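Conserved hypothetical protein (Deinococcus radiodurans, PDB 2G40) may take part in L-lactate utilization as a homodimeric member of the LutC/YkgG family, although its precise function is unknown. Local coordinates at residues A[58-61]-A[62-66]; A[72-75]-A[76-80]; A[98-101]-A[102-105]; A[134-137]-A[138-141]; A[181-184]-A[185-189]. All coordinates share one frame; numbering follows the deposited sequence. Where two conformers were deposited one is given.

Contact 1 (A[58-61]-A[62-66])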
loop_
_atom_site.group_PDB
_atom_site.type_symbol
_atom_site.label_atom_id
_atom_site.label_comp_id
_atom_site.label_asym_id
_atom_site.label_seq_id
_atom_site.Cartn_x
_atom_site.Cartn_y
_atom_site.Cartn_z
ATOM N N HIS A 58 -18.688 -16.906 -1.625
ATOM C CA HIS A 58 -19.829 -16.087 -2.011
ATOM C C HIS A 58 -19.756 -14.708 -1.394
ATOM O O HIS A 58 -20.013 -13.717 -2.050
ATOM C CB HIS A 58 -21.128 -16.766 -1.618
ATOM C CG HIS A 58 -21.436 -17.977 -2.438
ATOM N ND1 HIS A 58 -22.403 -18.888 -2.077
ATOM C CD2 HIS A 58 -20.913 -18.425 -3.604
ATOM C CE1 HIS A 58 -22.456 -19.850 -2.981
ATOM N NE2 HIS A 58 -21.585 -19.575 -3.933
ATOM N N GLN A 59 -19.352 -14.638 -0.141
ATOM C CA GLN A 59 -19.146 -13.343 0.507
ATOM C C GLN A 59 -18.067 -12.484 -0.154
ATOM O O GLN A 59 -18.258 -11.282 -0.355
ATOM C CB GLN A 59 -18.820 -13.572 1.978
ATOM C CG GLN A 59 -18.578 -12.301 2.758
ATOM C CD GLN A 59 -18.376 -12.598 4.200
ATOM O OE1 GLN A 59 -17.354 -13.160 4.599
ATOM N NE2 GLN A 59 -19.338 -12.232 4.995
ATOM N N PHE A 60 -16.933 -13.097 -0.486
ATOM C CA PHE A 60 -15.824 -12.409 -1.119
ATOM C C PHE A 60 -16.309 -11.846 -2.442
ATOM O O PHE A 60 -16.117 -10.661 -2.721
ATOM C CB PHE A 60 -14.662 -13.381 -1.339
ATOM C CG PHE A 60 -13.442 -12.772 -1.981
ATOM C CD1 PHE A 60 -12.796 -11.686 -1.408
ATOM C CD2 PHE A 60 -12.916 -13.321 -3.155
ATOM C CE1 PHE A 60 -11.638 -11.146 -1.985
ATOM C CE2 PHE A 60 -11.793 -12.794 -3.748
ATOM C CZ PHE A 60 -11.135 -11.689 -3.151
ATOM N N GLU A 61 -16.968 -12.701 -3.230
ATOM C CA GLU A 61 -17.547 -12.274 -4.501
ATOM C C GLU A 61 -18.441 -11.044 -4.320
ATOM O O GLU A 61 -18.290 -10.052 -5.037
ATOM C CB GLU A 61 -18.355 -13.407 -5.142
ATOM C CG GLU A 61 -19.076 -13.004 -6.445
ATOM C CD GLU A 61 -19.745 -14.184 -7.156
ATOM O OE1 GLU A 61 -19.973 -15.217 -6.514
ATOM O OE2 GLU A 61 -20.044 -14.073 -8.358
ATOM N N ASP A 62 -19.374 -11.112 -3.370
ATOM C CA ASP A 62 -20.316 -10.017 -3.133
ATOM C C ASP A 62 -19.570 -8.724 -2.820
ATOM O O ASP A 62 -19.931 -7.672 -3.284
ATOM C CB ASP A 62 -21.234 -10.310 -1.962
ATOM C CG ASP A 62 -22.192 -11.455 -2.223
ATOM O OD1 ASP A 62 -22.288 -11.902 -3.377
ATOM O OD2 ASP A 62 -22.864 -11.899 -1.266
ATOM N N ARG A 63 -18.543 -8.829 -1.990
ATOM C CA ARG A 63 -17.827 -7.629 -1.554
ATOM C C ARG A 63 -16.992 -7.050 -2.693
ATOM O O ARG A 63 -16.877 -5.831 -2.810
ATOM C CB ARG A 63 -16.951 -7.920 -0.326
ATOM C CG ARG A 63 -17.702 -8.236 0.962
ATOM C CD ARG A 63 -18.534 -7.059 1.487
ATOM N NE ARG A 63 -19.865 -7.054 0.890
ATOM C CZ ARG A 63 -20.841 -7.901 1.214
ATOM N NH1 ARG A 63 -20.647 -8.842 2.141
ATOM N NH2 ARG A 63 -22.018 -7.821 0.593
ATOM N N ILE A 64 -16.421 -7.917 -3.529
ATOM C CA ILE A 64 -15.630 -7.476 -4.680
ATOM C C ILE A 64 -16.553 -6.824 -5.703
ATOM O O ILE A 64 -16.238 -5.789 -6.249
ATOM C CB ILE A 64 -14.881 -8.657 -5.320
ATOM C CG1 ILE A 64 -13.781 -9.146 -4.377
ATOM C CG2 ILE A 64 -14.317 -8.280 -6.678
ATOM C CD1 ILE A 64 -12.669 -8.195 -4.054
ATOM N N LEU A 65 -17.707 -7.435 -5.949
ATOM C CA LEU A 65 -18.671 -6.847 -6.864
ATOM C C LEU A 65 -19.161 -5.480 -6.354
ATOM O O LEU A 65 -19.308 -4.546 -7.152
ATOM C CB LEU A 65 -19.825 -7.810 -7.155
ATOM C CG LEU A 65 -19.421 -9.068 -7.943
ATOM C CD1 LEU A 65 -20.601 -10.039 -8.004
ATOM C CD2 LEU A 65 -18.900 -8.737 -9.345
ATOM N N ASP A 66 -19.388 -5.346 -5.045
ATOM C CA ASP A 66 -19.850 -4.060 -4.481
ATOM C C ASP A 66 -18.797 -2.956 -4.596
ATOM O O ASP A 66 -19.153 -1.783 -4.691
ATOM C CB ASP A 66 -20.239 -4.192 -3.009
ATOM C CG ASP A 66 -21.478 -5.029 -2.799
ATOM O OD1 ASP A 66 -22.265 -5.204 -3.749
ATOM O OD2 ASP A 66 -21.649 -5.531 -1.666
HETATM O O HOH W 1 -22.188 -11.381 3.842
#

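Contact 2 (A[72-75]-A[76-80])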
loop_
_atom_site.group_PDB
_atom_site.type_symbol
_atom_site.label_atom_id
_atom_site.label_comp_id
_atom_site.label_asym_id
_atom_site.label_seq_id
_atom_site.Cartn_x
_atom_site.Cartn_y
_atom_site.Cartn_z
ATOM N N THR A 72 -14.534 -13.337 -11.330
ATOM C CA THR A 72 -14.803 -14.633 -11.934
ATOM C C THR A 72 -14.086 -15.691 -11.136
ATOM O O THR A 72 -13.027 -15.445 -10.590
ATOM C CB THR A 72 -14.382 -14.670 -13.423
ATOM O OG1 THR A 72 -14.877 -15.876 -14.039
ATOM C CG2 THR A 72 -12.888 -14.586 -13.576
ATOM N N HIS A 73 -14.693 -16.867 -11.031
ATOM C CA HIS A 73 -14.062 -17.993 -10.368
ATOM C C HIS A 73 -13.902 -19.073 -11.438
ATOM O O HIS A 73 -14.863 -19.452 -12.081
ATOM C CB HIS A 73 -14.915 -18.498 -9.207
ATOM C CG HIS A 73 -14.243 -19.547 -8.362
ATOM N ND1 HIS A 73 -14.799 -20.012 -7.193
ATOM C CD2 HIS A 73 -13.069 -20.207 -8.504
ATOM C CE1 HIS A 73 -14.009 -20.927 -6.661
ATOM N NE2 HIS A 73 -12.951 -21.066 -7.436
ATOM N N VAL A 74 -12.667 -19.505 -11.663
ATOM C CA VAL A 74 -12.354 -20.462 -12.717
ATOM C C VAL A 74 -11.489 -21.594 -12.157
ATOM O O VAL A 74 -10.950 -21.483 -11.064
ATOM C CB VAL A 74 -11.627 -19.755 -13.914
ATOM C CG1 VAL A 74 -12.503 -18.688 -14.530
ATOM C CG2 VAL A 74 -10.275 -19.181 -13.476
ATOM N N SER A 75 -11.375 -22.687 -12.911
ATOM C CA SER A 75 -10.415 -23.746 -12.618
ATOM C C SER A 75 -9.014 -23.315 -13.026
ATOM O O SER A 75 -8.854 -22.400 -13.827
ATOM C CB SER A 75 -10.766 -25.009 -13.403
ATOM O OG SER A 75 -10.616 -24.774 -14.811
ATOM N N ALA A 76 -8.002 -24.019 -12.517
ATOM C CA ALA A 76 -6.614 -23.777 -12.940
ATOM C C ALA A 76 -6.468 -23.857 -14.452
ATOM O O ALA A 76 -5.762 -23.041 -15.047
ATOM C CB ALA A 76 -5.683 -24.761 -12.292
ATOM N N ALA A 77 -7.126 -24.850 -15.060
ATOM C CA ALA A 77 -7.098 -25.057 -16.505
ATOM C C ALA A 77 -7.680 -23.875 -17.267
ATOM O O ALA A 77 -7.234 -23.555 -18.366
ATOM C CB ALA A 77 -7.868 -26.323 -16.876
ATOM N N GLU A 78 -8.694 -23.258 -16.680
ATOM C CA GLU A 78 -9.368 -22.116 -17.280
ATOM C C GLU A 78 -8.620 -20.800 -17.062
ATOM O O GLU A 78 -8.913 -19.807 -17.726
ATOM C CB GLU A 78 -10.779 -22.009 -16.697
ATOM C CG GLU A 78 -11.710 -23.134 -17.148
ATOM C CD GLU A 78 -13.021 -23.194 -16.354
ATOM O OE1 GLU A 78 -13.068 -22.775 -15.169
ATOM O OE2 GLU A 78 -14.011 -23.692 -16.924
ATOM N N LEU A 79 -7.669 -20.780 -16.132
ATOM C CA LEU A 79 -7.039 -19.526 -15.730
ATOM C C LEU A 79 -6.417 -18.728 -16.881
ATOM O O LEU A 79 -6.746 -17.564 -17.041
ATOM C CB LEU A 79 -6.032 -19.735 -14.600
ATOM C CG LEU A 79 -5.255 -18.494 -14.131
ATOM C CD1 LEU A 79 -6.176 -17.397 -13.593
ATOM C CD2 LEU A 79 -4.281 -18.890 -13.079
ATOM N N PRO A 80 -5.518 -19.336 -17.675
ATOM C CA PRO A 80 -4.918 -18.540 -18.752
ATOM C C PRO A 80 -5.954 -17.898 -19.663
ATOM O O PRO A 80 -5.824 -16.727 -19.988
ATOM C CB PRO A 80 -4.030 -19.528 -19.510
ATOM C CG PRO A 80 -4.268 -20.853 -18.912
ATOM C CD PRO A 80 -4.966 -20.694 -17.605
#

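Contact 3 (A[98-101]-A[102-105])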
loop_
_atom_site.group_PDB
_atom_site.type_symbol
_atom_site.label_atom_id
_atom_site.label_comp_id
_atom_site.label_asym_id
_atom_site.label_seq_id
_atom_site.Cartn_x
_atom_site.Cartn_y
_atom_site.Cartn_z
ATOM N N GLY A 98 7.509 -13.456 -11.028
ATOM C CA GLY A 98 7.055 -14.679 -10.370
ATOM C C GLY A 98 5.726 -15.223 -10.825
ATOM O O GLY A 98 5.236 -16.221 -10.277
ATOM N N ILE A 99 5.105 -14.586 -11.815
ATOM C CA ILE A 99 3.861 -15.120 -12.368
ATOM C C ILE A 99 4.204 -16.426 -13.080
ATOM O O ILE A 99 5.097 -16.432 -13.927
ATOM C CB ILE A 99 3.228 -14.111 -13.357
ATOM C CG1 ILE A 99 2.649 -12.911 -12.598
ATOM C CG2 ILE A 99 2.180 -14.772 -14.260
ATOM C CD1 ILE A 99 1.452 -13.217 -11.724
ATOM N N PRO A 100 3.515 -17.537 -12.742
ATOM C CA PRO A 100 3.833 -18.766 -13.470
ATOM C C PRO A 100 3.622 -18.647 -14.983
ATOM O O PRO A 100 2.589 -18.181 -15.428
ATOM C CB PRO A 100 2.888 -19.806 -12.858
ATOM C CG PRO A 100 2.453 -19.228 -11.551
ATOM C CD PRO A 100 2.503 -17.746 -11.692
ATOM N N ALA A 101 4.603 -19.092 -15.766
ATOM C CA ALA A 101 4.475 -19.121 -17.233
ATOM C C ALA A 101 3.126 -19.648 -17.760
ATOM O O ALA A 101 2.587 -19.090 -18.707
ATOM C CB ALA A 101 5.611 -19.928 -17.842
ATOM N N PRO A 102 2.606 -20.753 -17.189
ATOM C CA PRO A 102 1.310 -21.303 -17.640
ATOM C C PRO A 102 0.107 -20.364 -17.609
ATOM O O PRO A 102 -0.875 -20.620 -18.287
ATOM C CB PRO A 102 1.082 -22.486 -16.686
ATOM C CG PRO A 102 2.461 -22.893 -16.280
ATOM C CD PRO A 102 3.223 -21.615 -16.160
ATOM N N TRP A 103 0.177 -19.289 -16.835
ATOM C CA TRP A 103 -0.902 -18.298 -16.814
ATOM C C TRP A 103 -0.935 -17.415 -18.049
ATOM O O TRP A 103 -1.913 -16.716 -18.287
ATOM C CB TRP A 103 -0.742 -17.364 -15.634
ATOM C CG TRP A 103 -0.841 -17.992 -14.295
ATOM C CD1 TRP A 103 -0.767 -19.319 -13.974
ATOM C CD2 TRP A 103 -0.971 -17.288 -13.077
ATOM N NE1 TRP A 103 -0.864 -19.478 -12.621
ATOM C CE2 TRP A 103 -0.991 -18.244 -12.040
ATOM C CE3 TRP A 103 -1.080 -15.936 -12.753
ATOM C CZ2 TRP A 103 -1.123 -17.881 -10.701
ATOM C CZ3 TRP A 103 -1.187 -15.576 -11.416
ATOM C CH2 TRP A 103 -1.218 -16.541 -10.414
ATOM N N LEU A 104 0.167 -17.412 -18.789
ATOM C CA LEU A 104 0.375 -16.465 -19.853
ATOM C C LEU A 104 0.068 -17.130 -21.176
ATOM O O LEU A 104 0.221 -18.351 -21.333
ATOM C CB LEU A 104 1.816 -15.968 -19.857
ATOM C CG LEU A 104 2.414 -15.478 -18.531
ATOM C CD1 LEU A 104 3.836 -14.979 -18.814
ATOM C CD2 LEU A 104 1.552 -14.408 -17.857
ATOM N N THR A 105 -0.339 -16.314 -22.133
ATOM C CA THR A 105 -0.779 -16.821 -23.422
ATOM C C THR A 105 -0.243 -15.967 -24.551
ATOM O O THR A 105 -0.052 -14.762 -24.392
ATOM C CB THR A 105 -2.317 -16.855 -23.484
ATOM O OG1 THR A 105 -2.851 -15.632 -22.965
ATOM C CG2 THR A 105 -2.844 -17.986 -22.629
#

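Contact 4 (A[134-137]-A[138-141])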
loop_
_atom_site.group_PDB
_atom_site.type_symbol
_atom_site.label_atom_id
_atom_site.label_comp_id
_atom_site.label_asym_id
_atom_site.label_seq_id
_atom_site.Cartn_x
_atom_site.Cartn_y
_atom_site.Cartn_z
ATOM N N VAL A 134 -3.010 -12.670 0.362
ATOM C CA VAL A 134 -4.215 -13.199 1.009
ATOM C C VAL A 134 -5.388 -12.306 0.643
ATOM O O VAL A 134 -5.205 -11.147 0.250
ATOM C CB VAL A 134 -4.047 -13.292 2.553
ATOM C CG1 VAL A 134 -3.968 -11.903 3.179
ATOM C CG2 VAL A 134 -5.159 -14.159 3.175
ATOM N N ALA A 135 -6.597 -12.855 0.725
ATOM C CA ALA A 135 -7.790 -12.056 0.537
ATOM C C ALA A 135 -8.719 -12.335 1.693
ATOM O O ALA A 135 -8.708 -13.419 2.253
ATOM C CB ALA A 135 -8.497 -12.392 -0.764
ATOM N N ILE A 136 -9.508 -11.332 2.036
ATOM C CA ILE A 136 -10.426 -11.416 3.160
ATOM C C ILE A 136 -11.848 -11.229 2.654
ATOM O O ILE A 136 -12.202 -10.203 2.041
ATOM C CB ILE A 136 -10.099 -10.352 4.206
ATOM C CG1 ILE A 136 -8.664 -10.500 4.710
ATOM C CG2 ILE A 136 -11.079 -10.439 5.357
ATOM C CD1 ILE A 136 -8.098 -9.191 5.202
ATOM N N SER A 137 -12.674 -12.233 2.920
ATOM C CA SER A 137 -14.029 -12.230 2.408
ATOM C C SER A 137 -14.902 -11.151 3.025
ATOM O O SER A 137 -15.660 -10.505 2.319
ATOM C CB SER A 137 -14.676 -13.602 2.554
ATOM O OG SER A 137 -15.033 -13.918 3.885
ATOM N N GLU A 138 -14.788 -10.941 4.337
ATOM C CA GLU A 138 -15.730 -10.048 5.037
ATOM C C GLU A 138 -15.685 -8.612 4.535
ATOM O O GLU A 138 -16.712 -7.931 4.498
ATOM C CB GLU A 138 -15.554 -10.108 6.569
ATOM C CG GLU A 138 -14.258 -9.544 7.133
ATOM C CD GLU A 138 -14.238 -9.504 8.658
ATOM O OE1 GLU A 138 -15.324 -9.535 9.270
ATOM O OE2 GLU A 138 -13.143 -9.433 9.254
ATOM N N THR A 139 -14.501 -8.167 4.117
ATOM C CA THR A 139 -14.307 -6.802 3.650
ATOM C C THR A 139 -13.961 -6.725 2.175
ATOM O O THR A 139 -13.761 -5.646 1.657
ATOM C CB THR A 139 -13.234 -6.103 4.489
ATOM O OG1 THR A 139 -12.040 -6.880 4.495
ATOM C CG2 THR A 139 -13.717 -5.921 5.900
ATOM N N GLY A 140 -13.903 -7.863 1.484
ATOM C CA GLY A 140 -13.537 -7.864 0.071
ATOM C C GLY A 140 -12.166 -7.262 -0.112
ATOM O O GLY A 140 -11.946 -6.418 -1.001
ATOM N N THR A 141 -11.246 -7.650 0.762
ATOM C CA THR A 141 -9.881 -7.104 0.750
ATOM C C THR A 141 -8.910 -8.026 0.086
ATOM O O THR A 141 -8.921 -9.228 0.338
ATOM C CB THR A 141 -9.358 -6.887 2.185
ATOM O OG1 THR A 141 -10.192 -5.944 2.849
ATOM C CG2 THR A 141 -7.897 -6.373 2.193
#

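Contact 5 (A[181-184]-A[185-189])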
loop_
_atom_site.group_PDB
_atom_site.type_symbol
_atom_site.label_atom_id
_atom_site.label_comp_id
_atom_site.label_asym_id
_atom_site.label_seq_id
_atom_site.Cartn_x
_atom_site.Cartn_y
_atom_site.Cartn_z
ATOM N N ALA A 181 -2.055 -14.283 8.145
ATOM C CA ALA A 181 -1.475 -14.819 6.915
ATOM C C ALA A 181 -0.316 -13.991 6.427
ATOM O O ALA A 181 0.575 -14.515 5.782
ATOM C CB ALA A 181 -2.514 -14.901 5.821
ATOM N N VAL A 182 -0.350 -12.687 6.685
ATOM C CA VAL A 182 0.720 -11.795 6.217
ATOM C C VAL A 182 1.669 -11.352 7.332
ATOM O O VAL A 182 2.577 -10.568 7.088
ATOM C CB VAL A 182 0.165 -10.555 5.488
ATOM C CG1 VAL A 182 -0.566 -10.972 4.233
ATOM C CG2 VAL A 182 -0.737 -9.721 6.383
ATOM N N ALA A 183 1.458 -11.858 8.546
ATOM C CA ALA A 183 2.302 -11.510 9.683
ATOM C C ALA A 183 3.786 -11.725 9.382
ATOM O O ALA A 183 4.628 -10.896 9.728
ATOM C CB ALA A 183 1.891 -12.319 10.912
ATOM N N ALA A 184 4.120 -12.844 8.749
ATOM C CA ALA A 184 5.525 -13.138 8.471
ATOM C C ALA A 184 6.151 -12.143 7.504
ATOM O O ALA A 184 7.306 -11.773 7.654
ATOM C CB ALA A 184 5.691 -14.540 7.932
ATOM N N SER A 185 5.386 -11.732 6.500
ATOM C CA SER A 185 5.816 -10.694 5.557
ATOM C C SER A 185 6.099 -9.396 6.296
ATOM O O SER A 185 7.092 -8.729 6.027
ATOM C CB SER A 185 4.739 -10.474 4.502
ATOM O OG SER A 185 4.573 -11.635 3.726
ATOM N N VAL A 186 5.238 -9.069 7.257
ATOM C CA VAL A 186 5.389 -7.847 8.033
ATOM C C VAL A 186 6.658 -7.943 8.858
ATOM O O VAL A 186 7.455 -7.010 8.882
ATOM C CB VAL A 186 4.166 -7.550 8.947
ATOM C CG1 VAL A 186 4.412 -6.309 9.781
ATOM C CG2 VAL A 186 2.935 -7.344 8.098
ATOM N N ARG A 187 6.852 -9.092 9.503
ATOM C CA ARG A 187 8.057 -9.323 10.280
ATOM C C ARG A 187 9.332 -9.252 9.419
ATOM O O ARG A 187 10.388 -8.852 9.908
ATOM C CB ARG A 187 7.969 -10.655 11.032
ATOM C CG ARG A 187 6.933 -10.669 12.160
ATOM C CD ARG A 187 7.189 -11.807 13.107
ATOM N NE ARG A 187 7.048 -13.084 12.418
ATOM C CZ ARG A 187 5.913 -13.763 12.290
ATOM N NH1 ARG A 187 4.782 -13.312 12.826
ATOM N NH2 ARG A 187 5.920 -14.918 11.627
ATOM N N GLU A 188 9.206 -9.619 8.143
ATOM C CA GLU A 188 10.279 -9.529 7.145
ATOM C C GLU A 188 10.532 -8.127 6.603
ATOM O O GLU A 188 11.517 -7.892 5.883
ATOM C CB GLU A 188 9.961 -10.439 5.953
ATOM C CG GLU A 188 10.371 -11.876 6.152
ATOM C CD GLU A 188 9.673 -12.822 5.197
ATOM O OE1 GLU A 188 9.251 -12.382 4.101
ATOM O OE2 GLU A 188 9.567 -14.008 5.547
ATOM N N GLY A 189 9.649 -7.193 6.944
ATOM C CA GLY A 189 9.761 -5.834 6.469
ATOM C C GLY A 189 9.184 -5.618 5.086
ATOM O O GLY A 189 9.429 -4.566 4.464
HETATM O O HOH W 2 3.332 -13.786 5.378
#

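Contact 1 (A[58-61]-A[62-66])
Phe-60 and Ile-64, one helical turn apart on helix 53-66, carry the apolar part of this contact. Ile-64 CG1 lies over one face of the Phe-60 ring, a CH-pi contact 3.9 Å from the ring centroid and 15° off its normal, displaced toward the rim. Beyond it, Ile-64 CD1 reaches Phe-60 CE1 at 3.7 Å. The first torsion of Phe-60 (chi1 -179°) sets CG opposite the backbone N and carries the ring to the side of the helix that faces Val-220 and Val-222 of the parallel sheet. Replacing the ring by an alanine here is likely to open a gap and deprive Ile-64 CG1 of the face it rests on. On another side, Glu-61 and Leu-65 run side by side, Glu-61 CG meeting Leu-65 CD1 at 3.7 Å.

The backbone bonds are the regular i to i+4 set, from Asp-62 N to His-58 O through to Leu-65 N to Glu-61 O.

Polar side chains form a third group. The amide of Gln-59 and the guanidinium of Arg-63 are turned 60° apart, and a water accepts from both: 3.2 Å from Gln-59 NE2 and, weakly, 3.4 Å from Arg-63 NH1. Arg-63 bends at chi2 and chi3, bringing NH2 to within 3.2 Å of Asp-66 OD2 in a salt bridge lying in the guanidinium plane. Gln-59 OE1 turns out of the helix to Ser-137 OG.

The helix is thus amphipathic: its hydrocarbon side covers the sheet, while Arg-63 is oriented mainly by the Asp-66 carboxylate, with a weaker water contact, its charge probably partly balanced by Asp-66.

Contact 2 (A[72-75]-A[76-80])
Glu-78 folds back on Ser-75 where the chain leaves strand 70-74, at the edge of the parallel sheet, and turns toward helix 79-87. Its CB packs against Val-74 CB at 3.7 Å and also lies near Ser-75 O. One atom further out, Glu-78 CG passes close to Ser-75 OG, 3.1 Å away. This is possible because CG stands anti to the carbonyl carbon (chi1 -70°) and the chain then runs extended, carrying the carboxylate back past the serine. CD stays beside that hydroxyl, and at the tip OE1 accepts the backbone N-H of Ser-75 at 2.8 Å, nearly straight at 174°. The donor arrives on the anti side of OE1, 23° out of the carboxylate plane. OE1 also lies against Val-74 CA.

In return the serine hydroxyl accepts: Glu-78 N donates to Ser-75 OG at 3.1 Å, and more weakly to Ser-75 O. Together the two side chains give the reciprocal pattern of a capping box. A valine in place of Ser-75 would probably leave Glu-78 N without its hydroxyl acceptor and crowd the glutamate chain. On the inner side, Val-74 CG2 comes within 4.0 Å of Leu-79 CA, and both side chains touch Ile-221.

Two backbone N-H groups are therefore paired with side-chain oxygens, and the carboxylate, set near the start of a helix, is likely to be stabilised as an anion.

Contact 3 (A[98-101]-A[102-105])
Pro-100 sets its CD and CG over one face of the Trp-103 indole and forms the apolar centre of this bend, in the loop between strands 92-94 and 109-111. Pro-100 CD sits above the six-membered ring, 3.7 Å from its centroid and 17° off the normal, a CH-pi contact. Pro-100 CG stands above the NE1-CE2 side of the indole, 3.5 Å from Trp-103 NE1. With CG anti to its carbonyl carbon (chi1 -63°), the indole turns back to Pro-100, three residues earlier.

Ile-99 extends the patch. Its CD1 meets the benzo part of the indole obliquely, 3.6 Å from Trp-103 CZ3, and its other branch, CG2, touches Leu-104 CD2 at 3.7 Å. In each pair the side chains cross at about a right angle. Beyond the bend, Leu-79 and Ile-83 of helix 79-87 touch Trp-103, while Leu-129 touches both Ile-99 and Leu-104.

Further out comes the backbone. Trp-103 N donates to Pro-100 O at 3.0 Å and Leu-104 N to Ala-101 O at 2.9 Å, the i to i+3 spacing of a short 3-10 turn. Both donors stand well above the carbonyl plane of their acceptors rather than on a lone pair.

Pro-102 N has no hydrogen to give. The turn rests on the two backbone bonds and on the apolar contacts of Pro-100 and Ile-99, which require no charge or polar side chain.

Contact 4 (A[134-137]-A[138-141])
Ile-136 and Thr-141 face each other as an antiparallel hydrogen-bonded pair where a beta hairpin joins strand 134-136 to strand 141-144, and Gly-140 stands beside Thr-141 opposite the same isoleucine to make a G1 beta bulge.

This end is tightly packed. Ile-136 N donates to Thr-141 O at 2.8 Å, and Thr-141 N returns a bond to Ile-136 O, in the carbonyl plane and on a lone pair. Thr-141 O also receives the CA-H of Ala-135, with 3.1 Å between the oxygen and Ala-135 CA. The two side chains of the pair lie alongside each other, Ile-136 CD1 meeting Thr-141 CB at 4.0 Å, and Trp-194 of the next strand touches both. Val-186 of the second subunit packs on Thr-139 and Thr-141, placing the hairpin at the dimer interface.

Toward the turn the contact slackens. Gly-140 N makes a weak bond to Ser-137 O, at 3.3 Å, and the positive phi at Gly-140 (59°) favours glycine. Glu-138, partly exposed, touches Ile-136 with its aliphatic part, CG lying 3.7 Å from Ile-136 CG2, while its carboxylate reaches away to Val-175 N at the start of helix 175-187.

Between the two regions the two threonine hydroxyls meet: Thr-139 OG1, beside the flank of Ile-136, is hydrogen-bonded to Thr-141 OG1 at 2.6 Å, and Thr-141 OG1 has a second partner in Ser-196 OG.

Contact 5 (A[181-184]-A[185-189])
From Val-182 to Glu-188 the end of helix 175-187 keeps its i to i+4 bonds, the shortest two being 2.9 Å, Arg-187 N to Ala-183 O and Glu-188 N to Ala-184 O, before Gly-189 closes it with positive phi in a Schellman motif. One turn earlier a water enters the backbone: it donates to Ala-181 O at 2.9 Å and accepts from Ser-185 N at 3.1 Å, bridging two groups that stand too far apart to bond directly.

Arg-187 makes the main side-chain contact. Bent at chi3 (-63°), it brings its guanidinium back along the helix so that one face covers Ala-184 CA, 3.6 Å from NH2. On that same face lies Ala-183 O, and NH1 touches Ala-183 CB at 3.6 Å. The small alanines admit the flat group close to the backbone. Arg-187 also packs on Ser-199 of the second subunit. Val-186 CG2 lies beside Val-182 O, and both valines touch Leu-192. The hydroxyl of Ser-185 pairs with Asp-145 and Arg-147.

At the last turn Glu-188 CB and CG lie beside Ala-184 O, 3.4 Å from each, while OE1 forms salt bridges with Arg-190 and Arg-147. Those two arginines probably hold the carboxylate ionised despite its place near the negative end of the helix dipole. Water thus bridges the missing bond a turn before the end, and the helix closes on a glycine at angles that would jam a beta carbon.

Contact 4 is the buried member of the set; contacts 1 and 5 are partly buried, and contacts 2 and 3 lie at the surface. Contacts 1 and 4 touch through Gln-59 and Ser-137, joining helix 53-66 to the mixed sheet, whose strand 134-136 also packs through Val-134 on the helix of contact 5. Contacts 2 and 3 form another pair, Leu-79 meeting Trp-103. Contacts 4 and 5 both reach the second subunit. Helical contacts 1 and 5 combine apolar inner sides with charged outer ones; contact 2 depends on side-chain caps, contact 3 on proline and indole, and contact 4 on strand pairing and hydroxyls.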